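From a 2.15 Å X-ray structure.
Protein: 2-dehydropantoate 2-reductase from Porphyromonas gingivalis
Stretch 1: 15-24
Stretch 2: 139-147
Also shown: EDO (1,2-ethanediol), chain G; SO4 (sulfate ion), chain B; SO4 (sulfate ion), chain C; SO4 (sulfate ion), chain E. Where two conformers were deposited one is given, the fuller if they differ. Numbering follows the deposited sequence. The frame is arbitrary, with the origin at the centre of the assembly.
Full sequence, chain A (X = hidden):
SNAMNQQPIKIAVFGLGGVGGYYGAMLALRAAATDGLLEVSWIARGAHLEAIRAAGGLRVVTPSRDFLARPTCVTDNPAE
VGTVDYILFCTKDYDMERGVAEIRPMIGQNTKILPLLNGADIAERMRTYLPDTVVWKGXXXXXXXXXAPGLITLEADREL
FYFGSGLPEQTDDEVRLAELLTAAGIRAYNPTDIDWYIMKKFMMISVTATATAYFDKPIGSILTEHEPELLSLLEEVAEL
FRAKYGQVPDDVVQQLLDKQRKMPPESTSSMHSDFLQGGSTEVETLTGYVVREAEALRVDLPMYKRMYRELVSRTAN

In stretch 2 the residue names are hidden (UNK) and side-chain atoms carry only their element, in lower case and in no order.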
ATOM      1  N   GLY A  15      -8.952  -4.992   5.878  1.00 20.75           N
ATOM      2  CA  GLY A  15      -9.488  -4.110   4.840  1.00 18.85           C
ATOM      3  C   GLY A  15      -9.474  -4.952   3.587  1.00 18.68           C
ATOM      4  O   GLY A  15      -8.414  -5.409   3.179  1.00 20.01           O
ATOM      5  N   LEU A  16     -10.633  -5.247   3.021  1.00 18.33           N
ATOM      6  CA  LEU A  16     -10.697  -6.052   1.790  1.00 18.74           C
ATOM      7  C   LEU A  16     -11.148  -5.248   0.560  1.00 17.97           C
ATOM      8  O   LEU A  16     -12.064  -5.663  -0.134  1.00 17.95           O
ATOM      9  CB  LEU A  16     -11.630  -7.278   1.916  1.00 18.31           C
ATOM     10  CG  LEU A  16     -11.257  -8.674   2.381  1.00 18.44           C
ATOM     11  CD1 LEU A  16     -12.389  -9.635   2.005  1.00 17.37           C
ATOM     12  CD2 LEU A  16      -9.892  -9.261   1.983  1.00 13.71           C
ATOM     13  N   GLY A  17     -10.501  -4.130   0.272  1.00 17.37           N
ATOM     14  CA  GLY A  17     -10.823  -3.401  -0.950  1.00 17.55           C
ATOM     15  C   GLY A  17      -9.948  -4.002  -2.047  1.00 17.97           C
ATOM     16  O   GLY A  17      -9.532  -5.190  -1.951  1.00 18.38           O
ATOM     17  N   GLY A  18      -9.632  -3.214  -3.076  1.00 16.86           N
ATOM     18  CA  GLY A  18      -8.886  -3.755  -4.198  1.00 17.14           C
ATOM     19  C   GLY A  18      -7.582  -4.420  -3.806  1.00 18.18           C
ATOM     20  O   GLY A  18      -7.276  -5.534  -4.230  1.00 18.73           O
ATOM     21  N   VAL A  19      -6.825  -3.756  -2.938  1.00 18.25           N
ATOM     22  CA  VAL A  19      -5.477  -4.210  -2.568  1.00 17.66           C
ATOM     23  C   VAL A  19      -5.576  -5.397  -1.577  1.00 17.33           C
ATOM     24  O   VAL A  19      -5.044  -6.476  -1.826  1.00 17.45           O
ATOM     25  CB  VAL A  19      -4.628  -3.041  -1.996  1.00 17.11           C
ATOM     26  CG1 VAL A  19      -3.307  -3.581  -1.312  1.00 16.21           C
ATOM     27  CG2 VAL A  19      -4.354  -1.964  -3.109  1.00 18.02           C
ATOM     28  N   GLY A  20      -6.291  -5.227  -0.479  1.00 18.06           N
ATOM     29  CA  GLY A  20      -6.413  -6.344   0.477  1.00 16.94           C
ATOM     30  C   GLY A  20      -7.179  -7.511  -0.100  1.00 17.03           C
ATOM     31  O   GLY A  20      -6.867  -8.671   0.175  1.00 18.30           O
ATOM     32  N   GLY A  21      -8.193  -7.231  -0.908  1.00 16.58           N
ATOM     33  CA  GLY A  21      -9.013  -8.292  -1.458  1.00 15.65           C
ATOM     34  C   GLY A  21      -8.264  -9.105  -2.489  1.00 16.22           C
ATOM     35  O   GLY A  21      -8.312 -10.374  -2.479  1.00 17.94           O
ATOM     36  N   TYR A  22      -7.552  -8.425  -3.387  1.00 15.28           N
ATOM     37  CA  TYR A  22      -6.704  -9.134  -4.299  1.00 14.98           C
ATOM     38  C   TYR A  22      -5.585  -9.950  -3.629  1.00 15.19           C
ATOM     39  O   TYR A  22      -5.402 -11.108  -3.960  1.00 15.97           O
ATOM     40  CB  TYR A  22      -6.079  -8.197  -5.347  1.00 14.68           C
ATOM     41  CG  TYR A  22      -5.255  -9.007  -6.300  1.00 14.12           C
ATOM     42  CD1 TYR A  22      -5.880  -9.757  -7.310  1.00 13.69           C
ATOM     43  CD2 TYR A  22      -3.865  -9.139  -6.130  1.00 15.13           C
ATOM     44  CE1 TYR A  22      -5.152 -10.532  -8.190  1.00 14.67           C
ATOM     45  CE2 TYR A  22      -3.104  -9.945  -7.011  1.00 13.16           C
ATOM     46  CZ  TYR A  22      -3.772 -10.623  -8.054  1.00 14.75           C
ATOM     47  OH  TYR A  22      -3.088 -11.412  -8.955  1.00 14.12           O
ATOM     48  N   TYR A  23      -4.790  -9.360  -2.732  1.00 15.17           N
ATOM     49  CA  TYR A  23      -3.698 -10.169  -2.127  1.00 15.52           C
ATOM     50  C   TYR A  23      -4.234 -11.187  -1.150  1.00 14.84           C
ATOM     51  O   TYR A  23      -3.743 -12.308  -1.087  1.00 15.57           O
ATOM     52  CB  TYR A  23      -2.580  -9.295  -1.561  1.00 15.32           C
ATOM     53  CG  TYR A  23      -1.884  -8.518  -2.659  1.00 16.32           C
ATOM     54  CD1 TYR A  23      -1.065  -9.178  -3.590  1.00 15.69           C
ATOM     55  CD2 TYR A  23      -2.061  -7.137  -2.791  1.00 13.92           C
ATOM     56  CE1 TYR A  23      -0.426  -8.501  -4.607  1.00 16.37           C
ATOM     57  CE2 TYR A  23      -1.397  -6.437  -3.824  1.00 18.15           C
ATOM     58  CZ  TYR A  23      -0.594  -7.109  -4.711  1.00 16.33           C
ATOM     59  OH  TYR A  23       0.063  -6.405  -5.689  1.00 19.63           O
ATOM     60  N   GLY A  24      -5.301 -10.831  -0.443  1.00 16.30           N
ATOM     61  CA  GLY A  24      -6.000 -11.824   0.404  1.00 16.53           C
ATOM     62  C   GLY A  24      -6.571 -13.005  -0.379  1.00 16.92           C
ATOM     63  O   GLY A  24      -6.492 -14.162   0.055  1.00 16.11           O
ATOM     64  N   UNK A 139       4.786  -1.373  -0.284  1.00 18.67           N
ATOM     65  CA  UNK A 139       3.974  -0.677  -1.247  1.00 19.13           C
ATOM     66  C   UNK A 139       3.658  -1.575  -2.438  1.00 20.26           C
ATOM     67  O   UNK A 139       4.434  -2.472  -2.788  1.00 21.85           O
ATOM     68  s   UNK A 139       6.066   0.367  -2.781  1.00 18.35           S
ATOM     69  c   UNK A 139       4.642   0.622  -1.705  1.00 19.70           C
ATOM     70  N   UNK A 140       2.503  -1.339  -3.060  1.00 20.23           N
ATOM     71  CA  UNK A 140       2.011  -2.190  -4.161  1.00 17.91           C
ATOM     72  C   UNK A 140       1.793  -1.341  -5.402  1.00 17.53           C
ATOM     73  O   UNK A 140       1.563  -0.144  -5.296  1.00 17.23           O
ATOM     74  c   UNK A 140      -0.443  -2.082  -3.399  1.00 15.59           C
ATOM     75  c   UNK A 140       1.046  -3.910  -2.569  1.00 17.51           C
ATOM     76  c   UNK A 140       0.742  -2.992  -3.747  1.00 18.32           C
ATOM     77  N   UNK A 141       1.975  -1.930  -6.584  1.00 17.51           N
ATOM     78  CA  UNK A 141       1.551  -1.321  -7.837  1.00 16.30           C
ATOM     79  C   UNK A 141       0.525  -2.275  -8.426  1.00 16.30           C
ATOM     80  O   UNK A 141       0.843  -3.399  -8.811  1.00 15.04           O
ATOM     81  c   UNK A 141       5.559   1.877  -7.641  1.00 18.88           C
ATOM     82  c   UNK A 141       4.691  -0.364  -7.456  1.00 18.29           C
ATOM     83  o   UNK A 141       6.462   2.856  -7.258  1.00 17.84           O
ATOM     84  c   UNK A 141       2.721  -1.150  -8.804  1.00 17.28           C
ATOM     85  c   UNK A 141       5.616   0.624  -7.080  1.00 18.72           C
ATOM     86  c   UNK A 141       4.589   2.161  -8.585  1.00 20.21           C
ATOM     87  c   UNK A 141       3.648   1.163  -8.937  1.00 17.53           C
ATOM     88  c   UNK A 141       3.713  -0.102  -8.404  1.00 16.33           C
ATOM     89  N   UNK A 142      -0.722  -1.836  -8.443  1.00 16.33           N
ATOM     90  CA  UNK A 142      -1.824  -2.707  -8.792  1.00 17.32           C
ATOM     91  C   UNK A 142      -3.026  -1.827  -9.054  1.00 19.03           C
ATOM     92  O   UNK A 142      -3.215  -0.825  -8.334  1.00 20.47           O
ATOM     93  c   UNK A 142      -2.142  -3.779  -7.692  1.00 17.38           C
ATOM     94  c   UNK A 142      -2.634  -3.141  -6.338  1.00 17.86           C
ATOM     95  c   UNK A 142      -3.025  -4.924  -8.262  1.00 15.77           C
ATOM     96  c   UNK A 142      -3.545  -5.994  -7.163  1.00 15.08           C
ATOM     97  N   UNK A 143      -3.799  -2.173 -10.087  1.00 18.23           N
ATOM     98  CA  UNK A 143      -4.981  -1.422 -10.481  1.00 19.16           C
ATOM     99  C   UNK A 143      -6.238  -2.197 -10.140  1.00 19.00           C
ATOM    100  O   UNK A 143      -6.860  -2.819 -10.997  1.00 19.65           O
ATOM    101  o   UNK A 143      -3.801  -0.387 -12.279  1.00 26.23           O
ATOM    102  c   UNK A 143      -4.937  -1.182 -11.983  1.00 19.77           C
ATOM    103  N   UNK A 144      -6.627  -2.142  -8.880  1.00 19.74           N
ATOM    104  CA  UNK A 144      -7.650  -3.021  -8.330  1.00 19.94           C
ATOM    105  C   UNK A 144      -8.604  -2.227  -7.487  1.00 20.21           C
ATOM    106  O   UNK A 144      -8.198  -1.292  -6.786  1.00 21.36           O
ATOM    107  c   UNK A 144      -7.007  -4.087  -7.513  1.00 20.00           C
ATOM    108  N   UNK A 145      -9.874  -2.608  -7.552  1.00 19.38           N
ATOM    109  CA  UNK A 145     -11.017  -1.844  -7.038  0.50 18.95           C
ATOM    110  C   UNK A 145     -11.993  -2.821  -6.385  1.00 18.45           C
ATOM    111  O   UNK A 145     -12.286  -3.828  -7.023  1.00 17.82           O
ATOM    112  c   UNK A 145     -11.733  -1.307  -8.282  0.50 18.92           C
ATOM    113  n   UNK A 145     -13.742  -0.242 -10.255  0.50 19.54           N
ATOM    114  c   UNK A 145     -12.596   0.517  -9.725  0.50 19.72           C
ATOM    115  c   UNK A 145     -13.790  -0.851 -11.440  0.50 18.52           C
ATOM    116  c   UNK A 145     -12.162   0.113  -8.279  0.50 18.05           C
ATOM    117  n   UNK A 145     -14.899  -1.490 -11.783  0.50 16.64           N
ATOM    118  n   UNK A 145     -12.752  -0.816 -12.286  0.50 17.20           N
ATOM    119  N   UNK A 146     -12.560  -2.528  -5.221  1.00 18.46           N
ATOM    120  CA  UNK A 146     -13.726  -3.307  -4.814  1.00 17.89           C
ATOM    121  C   UNK A 146     -14.859  -2.734  -5.631  1.00 17.93           C
ATOM    122  O   UNK A 146     -15.173  -1.557  -5.449  1.00 18.04           O
ATOM    123  c   UNK A 146     -15.609  -3.782  -1.506  1.00 23.91           C
ATOM    124  c   UNK A 146     -14.048  -3.162  -3.334  1.00 17.79           C
ATOM    125  n   UNK A 146     -15.827  -2.113   0.160  1.00 31.84           N
ATOM    126  c   UNK A 146     -16.401  -2.578  -1.123  1.00 28.59           C
ATOM    127  c   UNK A 146     -15.367  -3.828  -2.987  1.00 19.98           C
ATOM    128  N   UNK A 147     -15.437  -3.506  -6.567  1.00 16.74           N
ATOM    129  CA  UNK A 147     -16.430  -2.887  -7.457  1.00 16.55           C
ATOM    130  C   UNK A 147     -17.897  -3.250  -7.127  1.00 16.32           C
ATOM    131  O   UNK A 147     -18.812  -2.698  -7.721  1.00 15.21           O
ATOM    132  o   UNK A 147     -16.163  -4.603  -9.148  1.00 19.36           O
ATOM    133  c   UNK A 147     -16.125  -3.193  -8.938  1.00 17.89           C
TER
HETATM  134  C1  EDO G 320      -7.178  -1.926  -0.138  1.00 15.83           C
HETATM  135  O1  EDO G 320      -7.874  -2.976   0.536  1.00  5.65           O
HETATM  136  C2  EDO G 320      -8.119  -1.076  -0.994  1.00 13.90           C
HETATM  137  O2  EDO G 320      -7.397  -0.683  -2.153  1.00 18.20           O
HETATM  138  S   SO4 B 315     -10.871   0.259  -3.324  1.00 36.19           S
HETATM  139  O1  SO4 B 315      -9.648  -0.313  -3.847  1.00 38.47           O
HETATM  140  O2  SO4 B 315     -11.094   1.476  -4.113  1.00 38.74           O
HETATM  141  O3  SO4 B 315     -12.003  -0.644  -3.426  1.00 35.26           O
HETATM  142  O4  SO4 B 315     -10.688   0.590  -1.923  1.00 39.08           O
HETATM  143  S   SO4 C 316     -14.115  -3.830   3.815  1.00 28.59           S
HETATM  144  O1  SO4 C 316     -13.249  -4.892   3.344  1.00 31.71           O
HETATM  145  O2  SO4 C 316     -14.218  -2.875   2.708  1.00 32.11           O
HETATM  146  O3  SO4 C 316     -15.450  -4.322   4.141  1.00 26.19           O
HETATM  147  O4  SO4 C 316     -13.452  -3.207   4.980  1.00 31.58           O
HETATM  148  S   SO4 E 318     -10.999  -0.662   2.435  0.85 58.39           S
HETATM  149  O1  SO4 E 318     -12.273  -1.137   1.915  0.85 57.94           O
HETATM  150  O2  SO4 E 318     -10.398   0.309   1.507  0.85 57.24           O
HETATM  151  O3  SO4 E 318     -11.261  -0.099   3.761  0.85 58.23           O
HETATM  152  O4  SO4 E 318     -10.062  -1.769   2.581  0.85 57.86           O

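Position 139 carries one carbon followed by a sulfur. An unbranched side chain ending in sulfur after a single carbon is cysteine, so this is Cys139; its CB stays 9.0 Å from Val19 CG1, so the side chain takes no part in the contact.

At position 140 a single carbon carries two more, three carbons in all, and CA-to-CB points toward the helix. One terminal carbon lies 3.7 Å from Tyr23 CE2 and the other 3.8 Å from Val19 CG1. A fork at the first carbon with two one-carbon arms identifies Val140, in the m rotamer.

Position 141 has one carbon leading to a six-carbon ring that bears an oxygen, the pattern of a phenol. This is Tyr141. Its CA-to-CB bond points away from the helix, as expected for a strand that alternates its sides, and the ring remains well clear of the first stretch.

Position 142 shows four carbons, forked at the first, with one arm two carbons long. The short arm sits 3.8 Å from Val19 CG2, while the tip of the long arm comes within 3.3 Å of Tyr22 CD2 and 3.9 Å of Tyr23 OH. This branching belongs to isoleucine: Ile142, extended with both chi angles t, so that CD1 reaches both tyrosine rings obliquely.

Position 143 has one carbon and one oxygen, a hydroxymethyl group without a further branch. It is Ser143; its CA-to-CB bond points away from the first stretch, and it makes no contact there.

Position 144 has a lone side-chain carbon, CB; its CA-to-CB bond points toward the first stretch, and CB lies 3.6 Å from Gly18 O. A single carbon defines Ala144.

At position 145 three carbons lead to a nitrogen and then to a carbon bearing two more nitrogens. That guanidinium group marks Arg145. Its side chain points away at CA-to-CB, but its backbone N is 3.7 Å from Gly18 CA.

Position 146 has four carbons in a row ending in nitrogen; its first carbon lies 4.0 Å from Gly17 CA. The chain is that of Lys146. Its backbone N donates a 2.7 Å hydrogen bond to O3 of the chain B sulfate, and its NZ makes a weak one, 3.1 Å, to O2 of the chain C sulfate.

Position 147 again combines one carbon with one oxygen and is Ser147, out of reach of the helix.

The helix and strand cross at 100°, and the two stretches bury 407 Å², both sides summed, without a direct hydrogen bond. At one end, Val140 and Ile142 pack against Val19, Tyr22 and Tyr23. At the other, the absence of a side chain permits close backbone approach: the CA atoms of Gly18 and Arg145 are 4.0 Å apart, and a CB on Gly18 would fall 2.1 Å from Ala144 O. The chain B sulfate bridges this junction, accepting from Gly18 N through O1 at 3.0 Å as well as from Lys146 N, so two backbone amides that do not bond each other share one anion.

Stretch 2, residues 139-147: CVYISARKS
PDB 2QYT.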